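PDB 4L8K: putative peptidase from Parabacteroides merdae, which probably hydrolyses peptide bonds as a member of serine peptidase family S41, whose catalytic domain belongs to the ClpP/crotonase clan. Local coordinates for residues A[149-154]-A[301-306]; A[239-244]-A[307-312]; A[51-56]-A[257-262]; A[13-18]-A[58-63]. All coordinates share one frame; numbering follows the deposited sequence. Where two conformers were deposited one is given.

Contact 1. Residues A[149-154]-A[301-306]; sequences GLIFDV and TIIEAA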
loop_
_atom_site.group_PDB
_atom_site.type_symbol
_atom_site.label_atom_id
_atom_site.label_comp_id
_atom_site.label_asym_id
_atom_site.label_seq_id
_atom_site.Cartn_x
_atom_site.Cartn_y
_atom_site.Cartn_z
ATOM N N GLY A 149 -22.755 -9.809 2.274
ATOM C CA GLY A 149 -21.528 -9.053 2.484
ATOM C C GLY A 149 -20.685 -8.955 1.246
ATOM O O GLY A 149 -20.998 -9.570 0.229
ATOM N N LEU A 150 -19.591 -8.187 1.351
ATOM C CA LEU A 150 -18.690 -7.893 0.259
ATOM C C LEU A 150 -17.257 -8.216 0.597
ATOM O O LEU A 150 -16.789 -7.929 1.696
ATOM C CB LEU A 150 -18.810 -6.386 -0.092
ATOM C CG LEU A 150 -17.902 -5.808 -1.215
ATOM C CD1 LEU A 150 -18.507 -6.081 -2.575
ATOM C CD2 LEU A 150 -17.753 -4.326 -1.069
ATOM N N ILE A 151 -16.543 -8.747 -0.394
ATOM C CA ILE A 151 -15.100 -8.963 -0.335
ATOM C C ILE A 151 -14.499 -7.936 -1.308
ATOM O O ILE A 151 -14.858 -7.933 -2.504
ATOM C CB ILE A 151 -14.647 -10.444 -0.624
ATOM C CG1 ILE A 151 -15.212 -11.432 0.429
ATOM C CG2 ILE A 151 -13.101 -10.567 -0.715
ATOM C CD1 ILE A 151 -15.076 -12.981 0.019
ATOM N N PHE A 152 -13.645 -7.023 -0.782
ATOM C CA PHE A 152 -12.960 -6.022 -1.601
ATOM C C PHE A 152 -11.461 -6.378 -1.590
ATOM O O PHE A 152 -10.745 -6.110 -0.635
ATOM C CB PHE A 152 -13.249 -4.572 -1.134
ATOM C CG PHE A 152 -13.018 -3.567 -2.242
ATOM C CD1 PHE A 152 -11.734 -3.095 -2.521
ATOM C CD2 PHE A 152 -14.073 -3.142 -3.050
ATOM C CE1 PHE A 152 -11.516 -2.186 -3.569
ATOM C CE2 PHE A 152 -13.859 -2.233 -4.093
ATOM C CZ PHE A 152 -12.584 -1.757 -4.340
ATOM N N ASP A 153 -11.018 -7.054 -2.622
ATOM C CA ASP A 153 -9.653 -7.587 -2.695
ATOM C C ASP A 153 -8.699 -6.612 -3.388
ATOM O O ASP A 153 -8.819 -6.359 -4.598
ATOM C CB ASP A 153 -9.703 -8.951 -3.435
ATOM C CG ASP A 153 -8.444 -9.799 -3.444
ATOM O OD1 ASP A 153 -7.407 -9.341 -2.910
ATOM O OD2 ASP A 153 -8.497 -10.921 -3.975
ATOM N N VAL A 154 -7.724 -6.093 -2.612
ATOM C CA VAL A 154 -6.690 -5.165 -3.122
ATOM C C VAL A 154 -5.274 -5.783 -2.954
ATOM O O VAL A 154 -4.283 -5.056 -2.867
ATOM C CB VAL A 154 -6.774 -3.737 -2.505
ATOM C CG1 VAL A 154 -8.032 -3.003 -2.971
ATOM C CG2 VAL A 154 -6.648 -3.761 -0.977
ATOM N N THR A 301 -6.921 -19.592 0.538
ATOM C CA THR A 301 -7.191 -19.610 1.986
ATOM C C THR A 301 -7.822 -18.293 2.477
ATOM O O THR A 301 -8.744 -18.331 3.300
ATOM C CB THR A 301 -5.890 -19.902 2.766
ATOM O OG1 THR A 301 -5.176 -20.922 2.074
ATOM C CG2 THR A 301 -6.142 -20.366 4.205
ATOM N N ILE A 302 -7.349 -17.148 1.933
ATOM C CA ILE A 302 -7.806 -15.822 2.317
ATOM C C ILE A 302 -9.238 -15.591 1.813
ATOM O O ILE A 302 -10.085 -15.189 2.616
ATOM C CB ILE A 302 -6.797 -14.714 1.872
ATOM C CG1 ILE A 302 -5.375 -15.076 2.385
ATOM C CG2 ILE A 302 -7.248 -13.350 2.413
ATOM C CD1 ILE A 302 -4.209 -14.164 1.925
ATOM N N ILE A 303 -9.530 -15.888 0.523
ATOM C CA ILE A 303 -10.899 -15.727 0.016
ATOM C C ILE A 303 -11.854 -16.651 0.819
ATOM O O ILE A 303 -12.926 -16.197 1.235
ATOM C CB ILE A 303 -11.014 -15.938 -1.520
ATOM C CG1 ILE A 303 -10.178 -14.880 -2.291
ATOM C CG2 ILE A 303 -12.504 -15.911 -1.987
ATOM C CD1 ILE A 303 -10.060 -15.138 -3.864
ATOM N N GLU A 304 -11.426 -17.917 1.090
ATOM C CA GLU A 304 -12.250 -18.886 1.821
ATOM C C GLU A 304 -12.554 -18.435 3.259
ATOM O O GLU A 304 -13.701 -18.542 3.687
ATOM C CB GLU A 304 -11.610 -20.274 1.833
ATOM C CG GLU A 304 -11.530 -20.918 0.464
ATOM C CD GLU A 304 -12.836 -21.253 -0.229
ATOM O OE1 GLU A 304 -13.886 -21.341 0.444
ATOM O OE2 GLU A 304 -12.795 -21.471 -1.457
ATOM N N ALA A 305 -11.542 -17.901 3.981
ATOM C CA ALA A 305 -11.720 -17.397 5.349
ATOM C C ALA A 305 -12.687 -16.203 5.348
ATOM O O ALA A 305 -13.562 -16.139 6.203
ATOM C CB ALA A 305 -10.378 -17.006 5.949
ATOM N N ALA A 306 -12.566 -15.314 4.334
ATOM C CA ALA A 306 -13.424 -14.138 4.175
ATOM C C ALA A 306 -14.875 -14.587 3.909
ATOM O O ALA A 306 -15.801 -14.057 4.536
ATOM C CB ALA A 306 -12.894 -13.255 3.046
#

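Contact 2. Residues A[239-244]-A[307-312]; sequences TVMGDR and IGLLLA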
loop_
_atom_site.group_PDB
_atom_site.type_symbol
_atom_site.label_atom_id
_atom_site.label_comp_id
_atom_site.label_asym_id
_atom_site.label_seq_id
_atom_site.Cartn_x
_atom_site.Cartn_y
_atom_site.Cartn_z
ATOM N N THR A 239 -13.720 -5.415 8.000
ATOM C CA THR A 239 -12.675 -6.274 8.547
ATOM C C THR A 239 -11.582 -6.362 7.478
ATOM O O THR A 239 -11.895 -6.590 6.310
ATOM C CB THR A 239 -13.191 -7.657 8.954
ATOM O OG1 THR A 239 -14.296 -7.504 9.833
ATOM C CG2 THR A 239 -12.107 -8.508 9.615
ATOM N N VAL A 240 -10.328 -6.139 7.861
ATOM C CA VAL A 240 -9.181 -6.276 6.977
ATOM C C VAL A 240 -8.579 -7.658 7.246
ATOM O O VAL A 240 -8.345 -8.035 8.393
ATOM C CB VAL A 240 -8.135 -5.128 7.114
ATOM C CG1 VAL A 240 -6.953 -5.349 6.150
ATOM C CG2 VAL A 240 -8.786 -3.766 6.858
HETATM N N MSE A 241 -8.348 -8.424 6.176
HETATM C CA MSE A 241 -7.840 -9.778 6.308
HETATM C C MSE A 241 -6.696 -10.048 5.314
HETATM O O MSE A 241 -6.703 -9.527 4.214
HETATM C CB MSE A 241 -9.022 -10.730 6.085
HETATM C CG MSE A 241 -8.664 -12.209 6.054
HETATM SE SE MSE A 241 -10.254 -13.281 5.824
HETATM C CE MSE A 241 -11.282 -12.817 7.313
ATOM N N GLY A 242 -5.764 -10.906 5.712
ATOM C CA GLY A 242 -4.651 -11.316 4.879
ATOM C C GLY A 242 -3.329 -11.070 5.568
ATOM O O GLY A 242 -3.084 -11.586 6.664
ATOM N N ASP A 243 -2.485 -10.254 4.951
ATOM C CA ASP A 243 -1.165 -9.973 5.508
ATOM C C ASP A 243 -0.936 -8.465 5.625
ATOM O O ASP A 243 -1.714 -7.649 5.092
ATOM C CB ASP A 243 -0.080 -10.621 4.618
ATOM C CG ASP A 243 1.293 -10.842 5.261
ATOM O OD1 ASP A 243 1.444 -10.556 6.484
ATOM O OD2 ASP A 243 2.215 -11.287 4.545
ATOM N N ARG A 244 0.123 -8.107 6.365
ATOM C CA ARG A 244 0.520 -6.715 6.563
ATOM C C ARG A 244 0.723 -6.062 5.185
ATOM O O ARG A 244 1.297 -6.685 4.275
ATOM C CB ARG A 244 1.798 -6.647 7.426
ATOM C CG ARG A 244 2.324 -5.245 7.760
ATOM C CD ARG A 244 3.565 -5.367 8.645
ATOM N NE ARG A 244 4.197 -4.091 9.009
ATOM C CZ ARG A 244 3.741 -3.239 9.928
ATOM N NH1 ARG A 244 2.595 -3.470 10.551
ATOM N NH2 ARG A 244 4.418 -2.136 10.207
ATOM N N ILE A 307 -15.065 -15.626 3.036
ATOM C CA ILE A 307 -16.390 -16.192 2.723
ATOM C C ILE A 307 -16.983 -16.775 4.014
ATOM O O ILE A 307 -18.122 -16.465 4.331
ATOM C CB ILE A 307 -16.354 -17.242 1.560
ATOM C CG1 ILE A 307 -16.096 -16.570 0.187
ATOM C CG2 ILE A 307 -17.651 -18.101 1.513
ATOM C CD1 ILE A 307 -15.727 -17.611 -0.966
ATOM N N GLY A 308 -16.181 -17.559 4.755
ATOM C CA GLY A 308 -16.595 -18.162 6.024
ATOM C C GLY A 308 -17.074 -17.140 7.051
ATOM O O GLY A 308 -18.152 -17.270 7.640
ATOM N N LEU A 309 -16.291 -16.085 7.226
ATOM C CA LEU A 309 -16.605 -15.001 8.156
ATOM C C LEU A 309 -17.907 -14.272 7.794
ATOM O O LEU A 309 -18.733 -14.074 8.668
ATOM C CB LEU A 309 -15.443 -14.016 8.238
ATOM C CG LEU A 309 -15.527 -12.959 9.324
ATOM C CD1 LEU A 309 -15.755 -13.592 10.731
ATOM C CD2 LEU A 309 -14.263 -12.129 9.319
ATOM N N LEU A 310 -18.091 -13.902 6.520
ATOM C CA LEU A 310 -19.292 -13.214 6.045
ATOM C C LEU A 310 -20.561 -14.085 6.117
ATOM O O LEU A 310 -21.658 -13.547 6.263
ATOM C CB LEU A 310 -19.105 -12.727 4.606
ATOM C CG LEU A 310 -18.137 -11.563 4.370
ATOM C CD1 LEU A 310 -17.929 -11.336 2.890
ATOM C CD2 LEU A 310 -18.628 -10.278 5.035
ATOM N N LEU A 311 -20.415 -15.413 5.977
ATOM C CA LEU A 311 -21.532 -16.363 6.034
ATOM C C LEU A 311 -21.858 -16.758 7.469
ATOM O O LEU A 311 -22.936 -17.311 7.708
ATOM C CB LEU A 311 -21.259 -17.626 5.201
ATOM C CG LEU A 311 -21.265 -17.450 3.678
ATOM C CD1 LEU A 311 -21.017 -18.784 3.002
ATOM C CD2 LEU A 311 -22.563 -16.765 3.158
ATOM N N ALA A 312 -20.932 -16.496 8.420
ATOM C CA ALA A 312 -21.129 -16.824 9.828
ATOM C C ALA A 312 -22.360 -16.075 10.318
ATOM O O ALA A 312 -22.413 -14.843 10.276
ATOM C CB ALA A 312 -19.886 -16.492 10.637
#

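Contact 3. Residues A[51-56]-A[257-262]; sequences YELFDI and LPNGWS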
loop_
_atom_site.group_PDB
_atom_site.type_symbol
_atom_site.label_atom_id
_atom_site.label_comp_id
_atom_site.label_asym_id
_atom_site.label_seq_id
_atom_site.Cartn_x
_atom_site.Cartn_y
_atom_site.Cartn_z
ATOM N N TYR A 51 29.498 2.234 -12.666
ATOM C CA TYR A 51 28.871 0.997 -12.187
ATOM C C TYR A 51 29.265 0.700 -10.744
ATOM O O TYR A 51 28.422 0.289 -9.956
ATOM C CB TYR A 51 29.262 -0.170 -13.113
ATOM C CG TYR A 51 28.898 0.090 -14.557
ATOM C CD1 TYR A 51 27.568 0.069 -14.978
ATOM C CD2 TYR A 51 29.876 0.385 -15.501
ATOM C CE1 TYR A 51 27.225 0.323 -16.308
ATOM C CE2 TYR A 51 29.548 0.616 -16.837
ATOM C CZ TYR A 51 28.221 0.588 -17.236
ATOM O OH TYR A 51 27.899 0.813 -18.555
ATOM N N GLU A 52 30.551 0.905 -10.410
ATOM C CA GLU A 52 31.078 0.725 -9.053
ATOM C C GLU A 52 30.437 1.748 -8.104
ATOM O O GLU A 52 30.049 1.398 -6.987
ATOM C CB GLU A 52 32.605 0.869 -9.064
ATOM C CG GLU A 52 33.283 -0.246 -9.849
ATOM C CD GLU A 52 34.698 0.026 -10.340
ATOM O OE1 GLU A 52 35.165 1.185 -10.244
ATOM O OE2 GLU A 52 35.333 -0.921 -10.854
ATOM N N LEU A 53 30.309 3.014 -8.563
ATOM C CA LEU A 53 29.677 4.088 -7.806
ATOM C C LEU A 53 28.204 3.734 -7.548
ATOM O O LEU A 53 27.728 3.868 -6.420
ATOM C CB LEU A 53 29.802 5.452 -8.563
ATOM C CG LEU A 53 29.074 6.651 -7.894
ATOM C CD1 LEU A 53 29.733 7.033 -6.572
ATOM C CD2 LEU A 53 28.992 7.836 -8.820
ATOM N N PHE A 54 27.497 3.260 -8.597
ATOM C CA PHE A 54 26.095 2.895 -8.491
ATOM C C PHE A 54 25.889 1.770 -7.445
ATOM O O PHE A 54 24.980 1.859 -6.617
ATOM C CB PHE A 54 25.493 2.507 -9.864
ATOM C CG PHE A 54 23.987 2.280 -9.800
ATOM C CD1 PHE A 54 23.475 1.056 -9.430
ATOM C CD2 PHE A 54 23.092 3.313 -10.077
ATOM C CE1 PHE A 54 22.100 0.871 -9.304
ATOM C CE2 PHE A 54 21.705 3.113 -9.965
ATOM C CZ PHE A 54 21.227 1.893 -9.596
ATOM N N ASP A 55 26.758 0.747 -7.460
ATOM C CA ASP A 55 26.650 -0.351 -6.492
ATOM C C ASP A 55 26.848 0.107 -5.048
ATOM O O ASP A 55 26.068 -0.291 -4.177
ATOM C CB ASP A 55 27.655 -1.458 -6.827
ATOM C CG ASP A 55 27.229 -2.336 -7.981
ATOM O OD1 ASP A 55 26.077 -2.160 -8.477
ATOM O OD2 ASP A 55 28.016 -3.221 -8.366
ATOM N N ILE A 56 27.872 0.949 -4.794
ATOM C CA ILE A 56 28.189 1.439 -3.456
ATOM C C ILE A 56 27.086 2.402 -2.942
ATOM O O ILE A 56 26.689 2.297 -1.773
ATOM C CB ILE A 56 29.620 2.048 -3.429
ATOM C CG1 ILE A 56 30.707 0.927 -3.379
ATOM C CG2 ILE A 56 29.831 3.088 -2.334
ATOM C CD1 ILE A 56 30.663 -0.059 -2.179
ATOM N N LEU A 257 20.670 13.675 -8.877
ATOM C CA LEU A 257 22.051 13.791 -8.430
ATOM C C LEU A 257 22.842 14.625 -9.459
ATOM O O LEU A 257 22.391 14.719 -10.611
ATOM C CB LEU A 257 22.702 12.391 -8.283
ATOM C CG LEU A 257 22.143 11.396 -7.258
ATOM C CD1 LEU A 257 23.140 10.257 -7.038
ATOM C CD2 LEU A 257 21.848 12.068 -5.926
ATOM N N PRO A 258 24.053 15.153 -9.132
ATOM C CA PRO A 258 24.833 15.876 -10.153
ATOM C C PRO A 258 25.067 15.070 -11.442
ATOM O O PRO A 258 25.158 15.682 -12.499
ATOM C CB PRO A 258 26.171 16.154 -9.443
ATOM C CG PRO A 258 25.802 16.243 -7.998
ATOM C CD PRO A 258 24.743 15.178 -7.822
ATOM N N ASN A 259 25.146 13.720 -11.370
ATOM C CA ASN A 259 25.387 12.843 -12.546
ATOM C C ASN A 259 24.087 12.479 -13.320
ATOM O O ASN A 259 24.128 11.675 -14.255
ATOM C CB ASN A 259 26.137 11.550 -12.131
ATOM C CG ASN A 259 25.377 10.624 -11.191
ATOM O OD1 ASN A 259 24.192 10.809 -10.894
ATOM N ND2 ASN A 259 26.071 9.648 -10.631
ATOM N N GLY A 260 22.954 13.033 -12.910
ATOM C CA GLY A 260 21.701 12.791 -13.609
ATOM C C GLY A 260 20.887 11.634 -13.092
ATOM O O GLY A 260 19.750 11.453 -13.529
ATOM N N TRP A 261 21.442 10.836 -12.160
ATOM C CA TRP A 261 20.675 9.754 -11.543
ATOM C C TRP A 261 19.644 10.369 -10.627
ATOM O O TRP A 261 19.782 11.534 -10.246
ATOM C CB TRP A 261 21.559 8.786 -10.729
ATOM C CG TRP A 261 22.682 8.113 -11.456
ATOM C CD1 TRP A 261 22.887 8.061 -12.804
ATOM C CD2 TRP A 261 23.773 7.404 -10.856
ATOM N NE1 TRP A 261 24.045 7.375 -13.081
ATOM C CE2 TRP A 261 24.614 6.963 -11.901
ATOM C CE3 TRP A 261 24.152 7.141 -9.529
ATOM C CZ2 TRP A 261 25.792 6.229 -11.663
ATOM C CZ3 TRP A 261 25.322 6.427 -9.297
ATOM C CH2 TRP A 261 26.133 5.994 -10.356
ATOM N N SER A 262 18.640 9.607 -10.239
ATOM C CA SER A 262 17.692 10.172 -9.313
ATOM C C SER A 262 17.495 9.232 -8.118
ATOM O O SER A 262 17.744 8.038 -8.218
ATOM C CB SER A 262 16.380 10.524 -10.011
ATOM O OG SER A 262 15.608 9.368 -10.272
#

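Contact 4. Residues A[13-18]-A[58-63]; sequences EALWRI and GKMLAE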
loop_
_atom_site.group_PDB
_atom_site.type_symbol
_atom_site.label_atom_id
_atom_site.label_comp_id
_atom_site.label_asym_id
_atom_site.label_seq_id
_atom_site.Cartn_x
_atom_site.Cartn_y
_atom_site.Cartn_z
ATOM N N GLU A 13 28.465 12.740 -1.912
ATOM C CA GLU A 13 28.149 13.874 -1.042
ATOM C C GLU A 13 26.714 14.354 -1.255
ATOM O O GLU A 13 25.990 14.497 -0.279
ATOM C CB GLU A 13 29.129 15.048 -1.263
ATOM C CG GLU A 13 30.558 14.787 -0.812
ATOM C CD GLU A 13 30.871 14.736 0.673
ATOM O OE1 GLU A 13 30.001 15.112 1.495
ATOM O OE2 GLU A 13 32.013 14.345 1.011
ATOM N N ALA A 14 26.299 14.552 -2.523
ATOM C CA ALA A 14 24.961 15.021 -2.884
ATOM C C ALA A 14 23.877 14.036 -2.442
ATOM O O ALA A 14 22.910 14.463 -1.813
ATOM C CB ALA A 14 24.869 15.250 -4.380
ATOM N N LEU A 15 24.062 12.725 -2.724
ATOM C CA LEU A 15 23.119 11.688 -2.333
ATOM C C LEU A 15 22.988 11.596 -0.802
ATOM O O LEU A 15 21.866 11.510 -0.309
ATOM C CB LEU A 15 23.501 10.314 -2.935
ATOM C CG LEU A 15 22.555 9.141 -2.568
ATOM C CD1 LEU A 15 21.099 9.431 -2.959
ATOM C CD2 LEU A 15 23.022 7.849 -3.152
ATOM N N TRP A 16 24.116 11.620 -0.059
ATOM C CA TRP A 16 24.082 11.555 1.402
ATOM C C TRP A 16 23.281 12.750 1.981
ATOM O O TRP A 16 22.462 12.562 2.887
ATOM C CB TRP A 16 25.513 11.514 1.996
ATOM C CG TRP A 16 25.486 11.284 3.481
ATOM C CD1 TRP A 16 25.390 10.080 4.118
ATOM C CD2 TRP A 16 25.325 12.292 4.503
ATOM N NE1 TRP A 16 25.280 10.271 5.480
ATOM C CE2 TRP A 16 25.238 11.620 5.742
ATOM C CE3 TRP A 16 25.337 13.701 4.497
ATOM C CZ2 TRP A 16 25.174 12.309 6.967
ATOM C CZ3 TRP A 16 25.267 14.379 5.708
ATOM C CH2 TRP A 16 25.174 13.689 6.923
ATOM N N ARG A 17 23.530 13.963 1.444
ATOM C CA ARG A 17 22.899 15.223 1.838
ATOM C C ARG A 17 21.396 15.225 1.513
ATOM O O ARG A 17 20.601 15.659 2.353
ATOM C CB ARG A 17 23.597 16.406 1.158
ATOM C CG ARG A 17 24.085 17.482 2.135
ATOM C CD ARG A 17 24.698 18.673 1.425
ATOM N NE ARG A 17 23.827 19.851 1.476
ATOM C CZ ARG A 17 22.908 20.146 0.561
ATOM N NH1 ARG A 17 22.721 19.349 -0.487
ATOM N NH2 ARG A 17 22.156 21.231 0.694
ATOM N N ILE A 18 21.006 14.716 0.316
ATOM C CA ILE A 18 19.596 14.636 -0.093
ATOM C C ILE A 18 18.824 13.764 0.925
ATOM O O ILE A 18 17.740 14.156 1.366
ATOM C CB ILE A 18 19.426 14.141 -1.557
ATOM C CG1 ILE A 18 19.886 15.231 -2.552
ATOM C CG2 ILE A 18 17.959 13.740 -1.842
ATOM C CD1 ILE A 18 20.161 14.758 -3.969
ATOM N N GLY A 58 23.977 2.455 -3.896
ATOM C CA GLY A 58 22.791 1.623 -3.718
ATOM C C GLY A 58 22.834 0.911 -2.377
ATOM O O GLY A 58 21.820 0.849 -1.674
ATOM N N LYS A 59 24.032 0.407 -1.998
ATOM C CA LYS A 59 24.272 -0.258 -0.707
ATOM C C LYS A 59 24.091 0.719 0.440
ATOM O O LYS A 59 23.561 0.344 1.493
ATOM C CB LYS A 59 25.676 -0.868 -0.651
ATOM C CG LYS A 59 25.736 -2.263 -1.217
ATOM C CD LYS A 59 27.157 -2.659 -1.641
ATOM C CE LYS A 59 27.154 -3.942 -2.462
ATOM N NZ LYS A 59 26.781 -5.148 -1.654
HETATM N N MSE A 60 24.504 1.985 0.220
HETATM C CA MSE A 60 24.343 3.080 1.185
HETATM C C MSE A 60 22.873 3.343 1.443
HETATM O O MSE A 60 22.493 3.492 2.601
HETATM C CB MSE A 60 25.025 4.355 0.703
HETATM C CG MSE A 60 25.166 5.378 1.805
HETATM SE SE MSE A 60 26.023 7.031 1.272
HETATM C CE MSE A 60 24.568 7.843 0.338
ATOM N N LEU A 61 22.034 3.374 0.375
ATOM C CA LEU A 61 20.594 3.584 0.560
ATOM C C LEU A 61 19.963 2.377 1.242
ATOM O O LEU A 61 19.103 2.557 2.090
ATOM C CB LEU A 61 19.858 3.903 -0.751
ATOM C CG LEU A 61 20.312 5.156 -1.522
ATOM C CD1 LEU A 61 19.425 5.358 -2.730
ATOM C CD2 LEU A 61 20.266 6.428 -0.650
ATOM N N ALA A 62 20.459 1.163 0.951
ATOM C CA ALA A 62 19.928 -0.061 1.562
ATOM C C ALA A 62 20.214 -0.124 3.087
ATOM O O ALA A 62 19.620 -0.939 3.781
ATOM C CB ALA A 62 20.470 -1.287 0.854
ATOM N N GLU A 63 21.062 0.774 3.609
ATOM C CA GLU A 63 21.340 0.869 5.055
ATOM C C GLU A 63 20.071 1.203 5.856
ATOM O O GLU A 63 19.956 0.782 7.004
ATOM C CB GLU A 63 22.431 1.911 5.354
ATOM C CG GLU A 63 23.813 1.537 4.816
ATOM C CD GLU A 63 24.650 0.582 5.649
ATOM O OE1 GLU A 63 24.405 0.464 6.875
ATOM O OE2 GLU A 63 25.604 0.003 5.081
#

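Contact 1. Residues A[149-154]-A[301-306]
Ile151 and Ala306 make the closest meeting between strand 149-153 and helix 301-306, an example of how a helix settles on a beta-sheet through a few aliphatic groups. The Ile151 side chain leaves the strand toward the helix. At CB it divides: CG2 stands anti to the backbone N, whereas CG1 is anti to the carbonyl carbon (chi1 -62°), and it is this longer branch that makes the contact. Ile151 CG1 already lies 3.9 Å from Ala306 CB. One bond further on, Ile151 CD1 comes to 3.7 Å from Ala306 CB. The same Ile151 CD1 has the carbonyl O of Ile303 at 4.1 Å. The methyl tip thus rests against consecutive turns of the helix, touching residues three apart in sequence. The small Ala306 lets the backbones draw near, the Ile151 and Ala306 CA atoms being 7.1 Å apart. Asp153 comes only to the margin, its OD2 being 4.5 Å from Ile303 CD1; that carboxylate is instead held by a hydrogen bond to Tyr122 and a salt bridge to Arg155. Over these segments strand 149-153 and residues 301-306 of the helix run nearly antiparallel (158°), their axes approaching to 10.0 Å. Strand 149-153 lies inside the mixed sheet of the S41 domain, between strands 120-125 and 213-217, and the helix also touches the latter, where Ile302 meets Leu216 and Ala306 meets Ile214.

Contact 2. Residues A[239-244]-A[307-312]
This is a small, purely apolar contact at the border of a helix-on-sheet interface, where the last turns of helix 301-311 lie beside strand 238-242. It rests on two residues of the strand, Thr239 and Met241 (present as selenomethionine), and one of the helix, Leu309. The methyl CE of Met241 meets CD2 of Leu309 at 3.7 Å, and the same leucine methyl is 4.2 Å from CG2 of Thr239. Leu309 CD2 therefore reaches both strand residues on the helix-facing side. Met241 is extended over its first two torsions and bends at the last (chi3 -60°), which turns CE aside from the line of the chain; the Met241 and Leu309 side chains then run alongside each other, pointing opposite ways. Burial differs across the pair, for Met241 is enclosed and Leu309 is exposed, as suits the border of a hydrophobic layer. Further into that layer Met241 also packs on Ile302, Ala305 and Ala306 of the same helix. Strand 238-242 runs parallel to both its neighbours, 213-217 and 286-287, and Ile214 of the former touches Thr239, Met241 and, from the helix, Leu310.

Contact 3. Residues A[51-56]-A[257-262]
Trp261 brings its six-membered ring against Leu53 and Phe54 of helix 50-61, an instance of a loop docking on a helix through one large aromatic residue. The aromatic part is a T-shaped pair: Phe54 turns an edge to the face of Trp261, with the ring centroids 5.3 Å apart and the planes at 73°. Phe54 CD2 stands over that face, offset toward the rim. The aliphatic part gathers round CH2 at the far end of the Trp261 indole, which lies 3.6 Å from Phe54 CB and 3.7 Å from Leu53 CD2. Trp261 CH2 also comes within 3.5 Å of the backbone N of Phe54, so the ring reaches the helix backbone itself. The polar part belongs to the loop. Asn259 closes an Asx turn, its OD1 accepting the Trp261 backbone N at 3.0 Å, with the donor 35° above the carbonyl plane. The chi1 of 64° places the Asn259 amide back over the indole, ND2 lying 3.1 Å above the ring plane on the face opposite Phe54, and that nitrogen also touches Leu53 CD2 at 3.9 Å. The indole is thereby sandwiched between amide and phenyl groups. Replacing Trp261 by an alanine is likely to leave the Phe54 edge and the Asn259 amide without the ring between them, and a gap beside Leu53. The type I turn Leu257 to Gly260 joins strands 252-256 and 262-266; Leu71 of the adjoining strand 70-72 touches Phe54 and Trp261, and Asn11 of helix 8-22 bonds the Asn259 backbone.

Contact 4. Residues A[13-18]-A[58-63]
Leu15 and Met60 (present as selenomethionine) lie side by side, heading in opposite senses, where helix 8-22 packs on helix 50-61, illustrating how rotamers suit neighbouring side chains to a shared interface. Met60 sets out with CG anti to the backbone N, carries on extended to the selenium, and then bends at chi3 (77°). The bend delivers Met60 CE to 3.8 Å from Leu15 CG and likewise 3.8 Å from the backbone N of Trp16, so the methyl sits against the first helix between successive residues. The selenium itself takes up a Met-aromatic contact with Trp16: it lies at the ring edge, 5.3 Å from the centroid of the five-membered ring and 87° off the normal. The indole keeps its orientation through partners elsewhere, stacking on Trp33 and donating NE1-H to the carbonyl of the same residue. Leu61 comes by another route. Its CB points neither at nor away from the first helix, yet with CG anti to the carbonyl carbon (chi1 -60°) its end swings nearer, and Leu61 CD2 meets Leu15 CD1 tip to tip at 3.9 Å. Leu15 consequently lies between two partners, Met60 at its CG and CD2 and Leu61 at both methyls. With Leu15 cut back to a glycine, the Met60 methyl and the Leu61 tip are likely to face a gap. Helix 33-43 adjoins the same interface, with Val36 and Tyr40 touching Met60, while Val263 of strand 262-266 packs on both Leu15 and Leu61.

How the contacts relate
The four contacts form two pairs at opposite sides of the chain's centre. Contacts 1 and 2, with centres about 6 Å apart, share helix 301-311 and one mixed sheet; contact 1 is buried, whereas contact 2 runs out to an exposed leucine. These two touch where Met241 SE packs against Ala305 and Ala306. Contacts 3 and 4, about 10 Å between centres, share helix 50-61 and touch through Pro258 and Ala14; both are buried. Chemistry follows place: aliphatic groups and a selenomethionine suffice between helix and sheet, whereas contacts 3 and 4 add aromatic rings to groups of the same kinds. Contact 3 joins helix 50-61 to a loop 201 residues further on, at the closest ends.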